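Local coordinates for protein DnaJ homolog dnj-2 (Caenorhabditis elegans, PDB 2QSA) that probably acts as a membrane-bound Hsp40-type co-chaperone whose J domain, the part described here, would stimulate the ATPase of an Hsp70 partner, at residues Y18-V23 with E59-V64; Y69-D74 with T79-Y84. All coordinates share one frame; numbering follows the deposited sequence. Where two conformers were deposited one is given.

Interaction 1: Y18-V23 with E59-V64; sequences YDVLEV and EERFRV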
ATOM      1  N   TYR A  18       2.754  -4.986   0.295  1.00 14.31           N
ATOM      2  CA  TYR A  18       3.859  -5.545   1.130  1.00 14.72           C
ATOM      3  C   TYR A  18       5.217  -5.108   0.548  1.00 15.45           C
ATOM      4  O   TYR A  18       6.110  -4.705   1.301  1.00 16.42           O
ATOM      5  CB  TYR A  18       3.804  -7.049   1.173  1.00 15.61           C
ATOM      6  CG  TYR A  18       2.641  -7.613   1.913  1.00 15.22           C
ATOM      7  CD1 TYR A  18       2.663  -7.735   3.325  1.00 16.62           C
ATOM      8  CD2 TYR A  18       1.507  -8.046   1.227  1.00 14.22           C
ATOM      9  CE1 TYR A  18       1.577  -8.328   4.018  1.00 16.94           C
ATOM     10  CE2 TYR A  18       0.413  -8.659   1.910  1.00 17.08           C
ATOM     11  CZ  TYR A  18       0.459  -8.763   3.310  1.00 17.25           C
ATOM     12  OH  TYR A  18      -0.599  -9.359   3.980  1.00 17.55           O
ATOM     13  N   ASP A  19       5.372  -5.187  -0.771  1.00 15.19           N
ATOM     14  CA  ASP A  19       6.652  -4.791  -1.402  1.00 17.06           C
ATOM     15  C   ASP A  19       6.917  -3.305  -1.234  1.00 16.05           C
ATOM     16  O   ASP A  19       8.056  -2.906  -1.052  1.00 15.65           O
ATOM     17  CB  ASP A  19       6.644  -5.108  -2.892  1.00 16.45           C
ATOM     18  CG  ASP A  19       6.577  -6.613  -3.177  1.00 22.14           C
ATOM     19  OD1 ASP A  19       6.852  -7.408  -2.285  1.00 26.20           O
ATOM     20  OD2 ASP A  19       6.317  -6.966  -4.356  1.00 29.85           O
ATOM     21  N   VAL A  20       5.851  -2.497  -1.310  1.00 14.34           N
ATOM     22  CA  VAL A  20       6.016  -1.052  -1.134  1.00 15.30           C
ATOM     23  C   VAL A  20       6.716  -0.691   0.189  1.00 15.77           C
ATOM     24  O   VAL A  20       7.580   0.187   0.235  1.00 14.93           O
ATOM     25  CB  VAL A  20       4.635  -0.296  -1.220  1.00 15.02           C
ATOM     26  CG1 VAL A  20       4.793   1.184  -0.816  1.00 14.76           C
ATOM     27  CG2 VAL A  20       4.067  -0.399  -2.646  1.00 14.16           C
ATOM     28  N   LEU A  21       6.320  -1.389   1.251  1.00 14.56           N
ATOM     29  CA  LEU A  21       6.923  -1.186   2.558  1.00 16.50           C
ATOM     30  C   LEU A  21       8.099  -2.111   2.873  1.00 16.81           C
ATOM     31  O   LEU A  21       8.649  -2.048   3.977  1.00 16.37           O
ATOM     32  CB  LEU A  21       5.831  -1.297   3.632  1.00 15.79           C
ATOM     33  CG  LEU A  21       4.723  -0.224   3.511  1.00 17.80           C
ATOM     34  CD1 LEU A  21       3.665  -0.451   4.635  1.00 19.60           C
ATOM     35  CD2 LEU A  21       5.286   1.194   3.637  1.00 16.11           C
ATOM     36  N   GLU A  22       8.497  -2.935   1.906  1.00 18.52           N
ATOM     37  CA  GLU A  22       9.606  -3.899   2.056  1.00 20.83           C
ATOM     38  C   GLU A  22       9.360  -4.797   3.282  1.00 20.99           C
ATOM     39  O   GLU A  22      10.271  -5.082   4.064  1.00 21.10           O
ATOM     40  CB  GLU A  22      10.969  -3.155   2.091  1.00 20.85           C
ATOM     41  CG  GLU A  22      11.179  -2.209   0.866  1.00 24.96           C
ATOM     42  CD  GLU A  22      12.378  -1.205   0.977  1.00 27.43           C
ATOM     43  OE1 GLU A  22      12.810  -0.819   2.091  1.00 33.66           O
ATOM     44  OE2 GLU A  22      12.852  -0.752  -0.093  1.00 35.40           O
ATOM     45  N   VAL A  23       8.110  -5.204   3.473  1.00 19.83           N
ATOM     46  CA  VAL A  23       7.764  -6.181   4.504  1.00 22.04           C
ATOM     47  C   VAL A  23       7.349  -7.489   3.837  1.00 23.19           C
ATOM     48  O   VAL A  23       7.008  -7.515   2.652  1.00 24.94           O
ATOM     49  CB  VAL A  23       6.649  -5.710   5.463  1.00 22.24           C
ATOM     50  CG1 VAL A  23       7.119  -4.529   6.287  1.00 23.67           C
ATOM     51  CG2 VAL A  23       5.429  -5.365   4.715  1.00 23.29           C
ATOM     52  N   GLU A  59       5.789  13.886  -2.580  1.00 20.76           N
ATOM     53  CA  GLU A  59       4.369  13.684  -2.181  1.00 21.39           C
ATOM     54  C   GLU A  59       3.716  12.531  -2.940  1.00 20.75           C
ATOM     55  O   GLU A  59       2.975  11.722  -2.356  1.00 19.48           O
ATOM     56  CB  GLU A  59       3.542  14.970  -2.336  1.00 21.81           C
ATOM     57  CG  GLU A  59       3.954  15.985  -1.329  1.00 25.88           C
ATOM     58  CD  GLU A  59       3.257  17.326  -1.468  1.00 35.21           C
ATOM     59  OE1 GLU A  59       2.071  17.343  -1.876  1.00 34.76           O
ATOM     60  OE2 GLU A  59       3.913  18.354  -1.153  1.00 36.52           O
ATOM     61  N   GLU A  60       4.019  12.462  -4.228  1.00 20.21           N
ATOM     62  CA  GLU A  60       3.529  11.393  -5.100  0.50 20.54           C
ATOM     63  C   GLU A  60       3.921  10.040  -4.517  1.00 19.11           C
ATOM     64  O   GLU A  60       3.087   9.147  -4.376  1.00 19.62           O
ATOM     65  CB  GLU A  60       4.146  11.507  -6.499  0.50 20.81           C
ATOM     66  CG  GLU A  60       3.417  12.398  -7.474  0.50 23.18           C
ATOM     67  CD  GLU A  60       4.191  12.584  -8.790  0.50 23.15           C
ATOM     68  OE1 GLU A  60       4.766  11.594  -9.333  0.50 28.11           O
ATOM     69  OE2 GLU A  60       4.218  13.731  -9.288  0.50 25.86           O
ATOM     70  N   ARG A  61       5.188   9.887  -4.152  1.00 17.98           N
ATOM     71  CA  ARG A  61       5.591   8.571  -3.630  1.00 15.80           C
ATOM     72  C   ARG A  61       5.033   8.348  -2.204  1.00 15.96           C
ATOM     73  O   ARG A  61       4.598   7.231  -1.827  1.00 15.37           O
ATOM     74  CB  ARG A  61       7.106   8.453  -3.617  1.00 17.43           C
ATOM     75  CG  ARG A  61       7.634   7.078  -3.212  1.00 16.25           C
ATOM     76  CD  ARG A  61       7.076   5.980  -4.181  1.00 15.96           C
ATOM     77  NE  ARG A  61       7.491   4.633  -3.803  1.00 16.14           N
ATOM     78  CZ  ARG A  61       6.843   3.549  -4.254  1.00 14.94           C
ATOM     79  NH1 ARG A  61       5.788   3.749  -5.092  1.00 15.10           N
ATOM     80  NH2 ARG A  61       7.193   2.302  -3.915  1.00 14.55           N
ATOM     81  N   PHE A  62       5.081   9.412  -1.419  1.00 16.17           N
ATOM     82  CA  PHE A  62       4.568   9.364  -0.044  1.00 15.94           C
ATOM     83  C   PHE A  62       3.133   8.815  -0.013  1.00 15.16           C
ATOM     84  O   PHE A  62       2.780   7.999   0.883  1.00 15.16           O
ATOM     85  CB  PHE A  62       4.620  10.763   0.582  1.00 16.38           C
ATOM     86  CG  PHE A  62       4.340  10.766   2.077  1.00 17.56           C
ATOM     87  CD1 PHE A  62       5.384  10.808   2.977  1.00 18.25           C
ATOM     88  CD2 PHE A  62       3.035  10.685   2.566  1.00 18.76           C
ATOM     89  CE1 PHE A  62       5.141  10.826   4.397  1.00 17.25           C
ATOM     90  CE2 PHE A  62       2.760  10.689   3.962  1.00 19.55           C
ATOM     91  CZ  PHE A  62       3.832  10.767   4.874  1.00 19.33           C
ATOM     92  N   ARG A  63       2.305   9.256  -0.975  1.00 15.59           N
ATOM     93  CA  ARG A  63       0.935   8.748  -1.084  1.00 16.87           C
ATOM     94  C   ARG A  63       0.872   7.229  -1.195  1.00 16.24           C
ATOM     95  O   ARG A  63       0.014   6.597  -0.592  1.00 15.15           O
ATOM     96  CB  ARG A  63       0.196   9.406  -2.267  1.00 18.12           C
ATOM     97  CG  ARG A  63      -0.260  10.839  -1.943  1.00 22.57           C
ATOM     98  CD  ARG A  63      -1.261  11.348  -2.994  1.00 23.64           C
ATOM     99  NE  ARG A  63      -0.631  11.683  -4.284  1.00 32.53           N
ATOM    100  CZ  ARG A  63      -0.079  12.869  -4.570  1.00 35.01           C
ATOM    101  NH1 ARG A  63      -0.040  13.827  -3.657  1.00 35.23           N
ATOM    102  NH2 ARG A  63       0.472  13.086  -5.762  1.00 36.69           N
ATOM    103  N   VAL A  64       1.773   6.650  -1.979  1.00 14.82           N
ATOM    104  CA  VAL A  64       1.777   5.175  -2.085  1.00 15.33           C
ATOM    105  C   VAL A  64       2.172   4.511  -0.755  1.00 13.86           C
ATOM    106  O   VAL A  64       1.581   3.479  -0.360  1.00 14.02           O
ATOM    107  CB  VAL A  64       2.679   4.712  -3.247  1.00 14.11           C
ATOM    108  CG1 VAL A  64       2.496   3.198  -3.453  1.00 15.00           C
ATOM    109  CG2 VAL A  64       2.293   5.523  -4.537  1.00 16.96           C
TER
HETATM  110  O   HOH W   1       8.864   1.573  -1.700  1.00 20.53           O
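V20 and V64 meet through their methyl groups, and R61 flanks the pair with a long, water-linked arm. Both branches of V20 take part: CG2 of V20 lies 4.0 Å from CG1 of V64, and CG1 of V20 is equally far from that methyl and from the carbonyl O of V64. V64 CG1 thus sits between the two V20 methyls, and the side chains cross at about a right angle. In V64 that methyl stands anti to the backbone N (chi1 -172°).

The R61 chain is extended at chi1 but bends at chi2 (58°), which carries the guanidinium to V20, where NH2 of R61 comes 4.1 Å from CG1 of V20 at an oblique angle. At its edge, in plane, the same NH2 gives a 2.9 Å hydrogen bond to a water, and this water donates to O of V20 at 2.7 Å. R61 NH1 forms a salt bridge with OE1 of E15, so water and carboxylate hold different nitrogens.

The contact sets the short helix 17-20, followed by a Schellman motif at E22, against the long helix 52-73; A68 of that helix also touches V20, while L21 packs on L33 and L40 of helix 30-43.

Interaction 2: Y69-D74 with T79-Y84; sequences YETLKD and TNYDYY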
ATOM      1  N   TYR A  69       0.447   1.387   4.010  1.00 13.42           N
ATOM      2  CA  TYR A  69       0.333   1.205   5.478  1.00 13.66           C
ATOM      3  C   TYR A  69      -1.138   1.104   5.880  1.00 15.56           C
ATOM      4  O   TYR A  69      -1.472   0.274   6.720  1.00 14.45           O
ATOM      5  CB  TYR A  69       1.005   2.368   6.184  1.00 14.21           C
ATOM      6  CG  TYR A  69       1.080   2.228   7.682  1.00 13.75           C
ATOM      7  CD1 TYR A  69       1.614   1.075   8.279  1.00 14.96           C
ATOM      8  CD2 TYR A  69       0.717   3.286   8.522  1.00 13.72           C
ATOM      9  CE1 TYR A  69       1.752   0.936   9.677  1.00 13.97           C
ATOM     10  CE2 TYR A  69       0.864   3.159   9.949  1.00 15.37           C
ATOM     11  CZ  TYR A  69       1.380   1.973  10.512  1.00 13.77           C
ATOM     12  OH  TYR A  69       1.523   1.847  11.887  1.00 15.55           O
ATOM     13  N   GLU A  70      -1.989   1.954   5.292  1.00 15.82           N
ATOM     14  CA  GLU A  70      -3.425   1.924   5.598  0.60 17.54           C
ATOM     15  C   GLU A  70      -4.051   0.581   5.248  1.00 17.61           C
ATOM     16  O   GLU A  70      -4.898   0.083   5.982  1.00 18.09           O
ATOM     17  CB  GLU A  70      -4.135   3.077   4.899  0.60 18.04           C
ATOM     18  CG  GLU A  70      -3.714   4.432   5.461  0.60 17.43           C
ATOM     19  CD  GLU A  70      -4.097   5.627   4.576  0.60 20.95           C
ATOM     20  OE1 GLU A  70      -4.746   5.402   3.524  0.60 27.94           O
ATOM     21  OE2 GLU A  70      -3.750   6.797   4.933  0.60 20.25           O
ATOM     22  N   THR A  71      -3.614  -0.007   4.134  1.00 15.10           N
ATOM     23  CA  THR A  71      -4.138  -1.296   3.686  1.00 15.93           C
ATOM     24  C   THR A  71      -3.705  -2.416   4.622  1.00 16.01           C
ATOM     25  O   THR A  71      -4.508  -3.313   4.909  1.00 17.08           O
ATOM     26  CB  THR A  71      -3.602  -1.582   2.284  1.00 15.98           C
ATOM     27  OG1 THR A  71      -4.080  -0.523   1.409  1.00 16.91           O
ATOM     28  CG2 THR A  71      -4.038  -2.980   1.770  1.00 15.86           C
ATOM     29  N   LEU A  72      -2.455  -2.360   5.092  1.00 14.41           N
ATOM     30  CA  LEU A  72      -1.918  -3.503   5.825  1.00 14.68           C
ATOM     31  C   LEU A  72      -2.125  -3.386   7.335  1.00 15.64           C
ATOM     32  O   LEU A  72      -2.089  -4.402   8.038  1.00 17.57           O
ATOM     33  CB  LEU A  72      -0.452  -3.736   5.497  1.00 14.37           C
ATOM     34  CG  LEU A  72      -0.195  -4.075   4.014  1.00 13.60           C
ATOM     35  CD1 LEU A  72       1.325  -4.131   3.755  1.00 17.27           C
ATOM     36  CD2 LEU A  72      -0.890  -5.394   3.685  1.00 15.38           C
ATOM     37  N   LYS A  73      -2.296  -2.169   7.843  1.00 16.07           N
ATOM     38  CA  LYS A  73      -2.391  -1.962   9.308  0.50 17.32           C
ATOM     39  C   LYS A  73      -3.792  -2.250   9.836  1.00 18.51           C
ATOM     40  O   LYS A  73      -3.957  -2.613  11.024  1.00 19.49           O
ATOM     41  CB  LYS A  73      -1.972  -0.531   9.688  0.50 17.05           C
ATOM     42  CG  LYS A  73      -1.967  -0.221  11.189  0.50 18.66           C
ATOM     43  CD  LYS A  73      -0.872  -0.958  11.934  0.50 17.80           C
ATOM     44  CE  LYS A  73      -0.621  -0.350  13.329  0.50 18.24           C
ATOM     45  NZ  LYS A  73      -1.888  -0.165  14.101  0.50 17.24           N
ATOM     46  N   ASP A  74      -4.787  -2.016   8.968  1.00 18.89           N
ATOM     47  CA  ASP A  74      -6.178  -2.273   9.316  0.60 20.39           C
ATOM     48  C   ASP A  74      -6.503  -3.749   9.097  1.00 20.69           C
ATOM     49  O   ASP A  74      -6.370  -4.275   7.997  1.00 21.40           O
ATOM     50  CB  ASP A  74      -7.116  -1.412   8.471  0.60 21.15           C
ATOM     51  CG  ASP A  74      -8.561  -1.578   8.882  0.60 23.10           C
ATOM     52  OD1 ASP A  74      -8.895  -1.090   9.993  0.60 25.92           O
ATOM     53  OD2 ASP A  74      -9.349  -2.198   8.123  0.60 22.27           O
ATOM     54  N   THR A  79      -7.207  -8.307   5.469  1.00 16.07           N
ATOM     55  CA  THR A  79      -7.858  -9.586   5.126  1.00 17.48           C
ATOM     56  C   THR A  79      -8.403  -9.493   3.680  1.00 17.95           C
ATOM     57  O   THR A  79      -8.191 -10.394   2.857  1.00 18.91           O
ATOM     58  CB  THR A  79      -8.983  -9.875   6.148  1.00 17.67           C
ATOM     59  OG1 THR A  79      -8.388 -10.115   7.431  1.00 20.08           O
ATOM     60  CG2 THR A  79      -9.802 -11.095   5.700  1.00 18.65           C
ATOM     61  N   ASN A  80      -9.037  -8.359   3.355  1.00 17.31           N
ATOM     62  CA  ASN A  80      -9.522  -8.116   1.981  1.00 17.05           C
ATOM     63  C   ASN A  80      -8.370  -8.113   0.968  1.00 17.09           C
ATOM     64  O   ASN A  80      -8.462  -8.705  -0.123  1.00 16.88           O
ATOM     65  CB  ASN A  80     -10.250  -6.768   1.905  1.00 18.72           C
ATOM     66  CG  ASN A  80     -11.630  -6.808   2.604  1.00 20.34           C
ATOM     67  OD1 ASN A  80     -12.117  -7.872   2.929  1.00 21.57           O
ATOM     68  ND2 ASN A  80     -12.235  -5.654   2.820  1.00 20.29           N
ATOM     69  N   TYR A  81      -7.282  -7.451   1.347  1.00 16.12           N
ATOM     70  CA  TYR A  81      -6.112  -7.351   0.464  1.00 15.55           C
ATOM     71  C   TYR A  81      -5.498  -8.715   0.150  1.00 16.44           C
ATOM     72  O   TYR A  81      -5.262  -9.068  -1.039  1.00 15.33           O
ATOM     73  CB  TYR A  81      -5.040  -6.460   1.109  1.00 16.33           C
ATOM     74  CG  TYR A  81      -3.945  -6.128   0.083  1.00 15.14           C
ATOM     75  CD1 TYR A  81      -4.272  -5.482  -1.135  1.00 14.51           C
ATOM     76  CD2 TYR A  81      -2.595  -6.478   0.309  1.00 16.77           C
ATOM     77  CE1 TYR A  81      -3.314  -5.193  -2.097  1.00 15.04           C
ATOM     78  CE2 TYR A  81      -1.617  -6.208  -0.644  1.00 15.42           C
ATOM     79  CZ  TYR A  81      -1.957  -5.556  -1.844  1.00 16.40           C
ATOM     80  OH  TYR A  81      -1.019  -5.249  -2.771  1.00 16.99           O
ATOM     81  N   ASP A  82      -5.300  -9.500   1.209  1.00 16.42           N
ATOM     82  CA  ASP A  82      -4.768 -10.843   1.037  1.00 17.17           C
ATOM     83  C   ASP A  82      -5.674 -11.723   0.148  1.00 18.51           C
ATOM     84  O   ASP A  82      -5.188 -12.500  -0.691  1.00 18.26           O
ATOM     85  CB  ASP A  82      -4.552 -11.471   2.414  1.00 18.31           C
ATOM     86  CG  ASP A  82      -3.373 -10.861   3.154  1.00 17.43           C
ATOM     87  OD1 ASP A  82      -2.530 -10.160   2.540  1.00 18.88           O
ATOM     88  OD2 ASP A  82      -3.289 -11.071   4.396  1.00 18.26           O
ATOM     89  N   TYR A  83      -6.980 -11.588   0.318  1.00 18.21           N
ATOM     90  CA  TYR A  83      -7.939 -12.311  -0.522  1.00 19.05           C
ATOM     91  C   TYR A  83      -7.794 -11.898  -2.008  1.00 18.92           C
ATOM     92  O   TYR A  83      -7.738 -12.736  -2.913  1.00 18.09           O
ATOM     93  CB  TYR A  83      -9.357 -12.061  -0.027  1.00 19.74           C
ATOM     94  CG  TYR A  83     -10.332 -12.998  -0.696  1.00 19.87           C
ATOM     95  CD1 TYR A  83     -10.700 -14.185  -0.081  1.00 23.65           C
ATOM     96  CD2 TYR A  83     -10.841 -12.703  -1.941  1.00 19.31           C
ATOM     97  CE1 TYR A  83     -11.589 -15.045  -0.697  1.00 23.47           C
ATOM     98  CE2 TYR A  83     -11.744 -13.541  -2.576  1.00 22.45           C
ATOM     99  CZ  TYR A  83     -12.098 -14.727  -1.948  1.00 23.52           C
ATOM    100  OH  TYR A  83     -12.993 -15.578  -2.564  1.00 24.43           O
ATOM    101  N   TYR A  84      -7.716 -10.596  -2.234  1.00 17.04           N
ATOM    102  CA  TYR A  84      -7.442 -10.052  -3.580  1.00 16.57           C
ATOM    103  C   TYR A  84      -6.148 -10.578  -4.210  1.00 15.99           C
ATOM    104  O   TYR A  84      -6.137 -10.970  -5.379  1.00 16.63           O
ATOM    105  CB  TYR A  84      -7.359  -8.541  -3.402  1.00 17.13           C
ATOM    106  CG  TYR A  84      -6.759  -7.733  -4.527  1.00 16.89           C
ATOM    107  CD1 TYR A  84      -7.464  -7.561  -5.739  1.00 18.30           C
ATOM    108  CD2 TYR A  84      -5.539  -7.017  -4.342  1.00 15.91           C
ATOM    109  CE1 TYR A  84      -6.942  -6.743  -6.774  1.00 17.36           C
ATOM    110  CE2 TYR A  84      -5.009  -6.206  -5.374  1.00 14.03           C
ATOM    111  CZ  TYR A  84      -5.710  -6.041  -6.557  1.00 15.51           C
ATOM    112  OH  TYR A  84      -5.200  -5.217  -7.522  1.00 16.47           O
TER
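Y81, T71 and L72 form a buried junction of the all-helical J domain, where helix 75-86 folds back on the end of helix 52-73. D74 occupies the N-cap position of helix 75-86, between the two. The backbones are closest at T71 and Y81, whose CA atoms lie 7.1 Å apart, and the CB atoms of both residues point across the gap.

The threonine methyl does most of the touching. A chi1 of -61° puts OG1 of T71 beside the backbone N and leaves CG2 anti to it, directed at Y81. There CG2 of T71 reaches the base of the tyrosine, 3.6 Å from CG and 3.7 Å from CB of Y81, and the two side chains cross at about a right angle. The polar branch, OG1, instead hydrogen-bonds O of T67 in its own helix.

L72 adds one methyl farther along the ring: its CD2 is 3.9 Å from CD2 of Y81. Both methyls approach the ring obliquely, and Y11 meets it edge-to-face. The Y81 chi1 of -169° sends the ring past T71 and L72 toward helix 17-20, where OH of Y81 is hydrogen-bonded to N of C17, a residue disulfide-bonded to C12.

How the interactions relate
Both interactions use helix 52-73, but interaction 1 takes its middle and interaction 2 its C-terminal turn, with centres 14 Å apart. All three touching residues of interaction 2 are buried and the contact is apolar, methyls against a tyrosine ring. Interaction 1 is only partly buried: a single valine of its three residues is buried, and a water and a charged arginine finish its edge. Helix 17-20 serves both: V20 makes interaction 1, while Y18 packs on interaction 2, by CZ against CD2 of L72 (3.6 Å) and by CE2 against CD2 of Y81 (4.0 Å), and its OH makes a probable hydrogen bond to OD1 of D82 (2.5 Å).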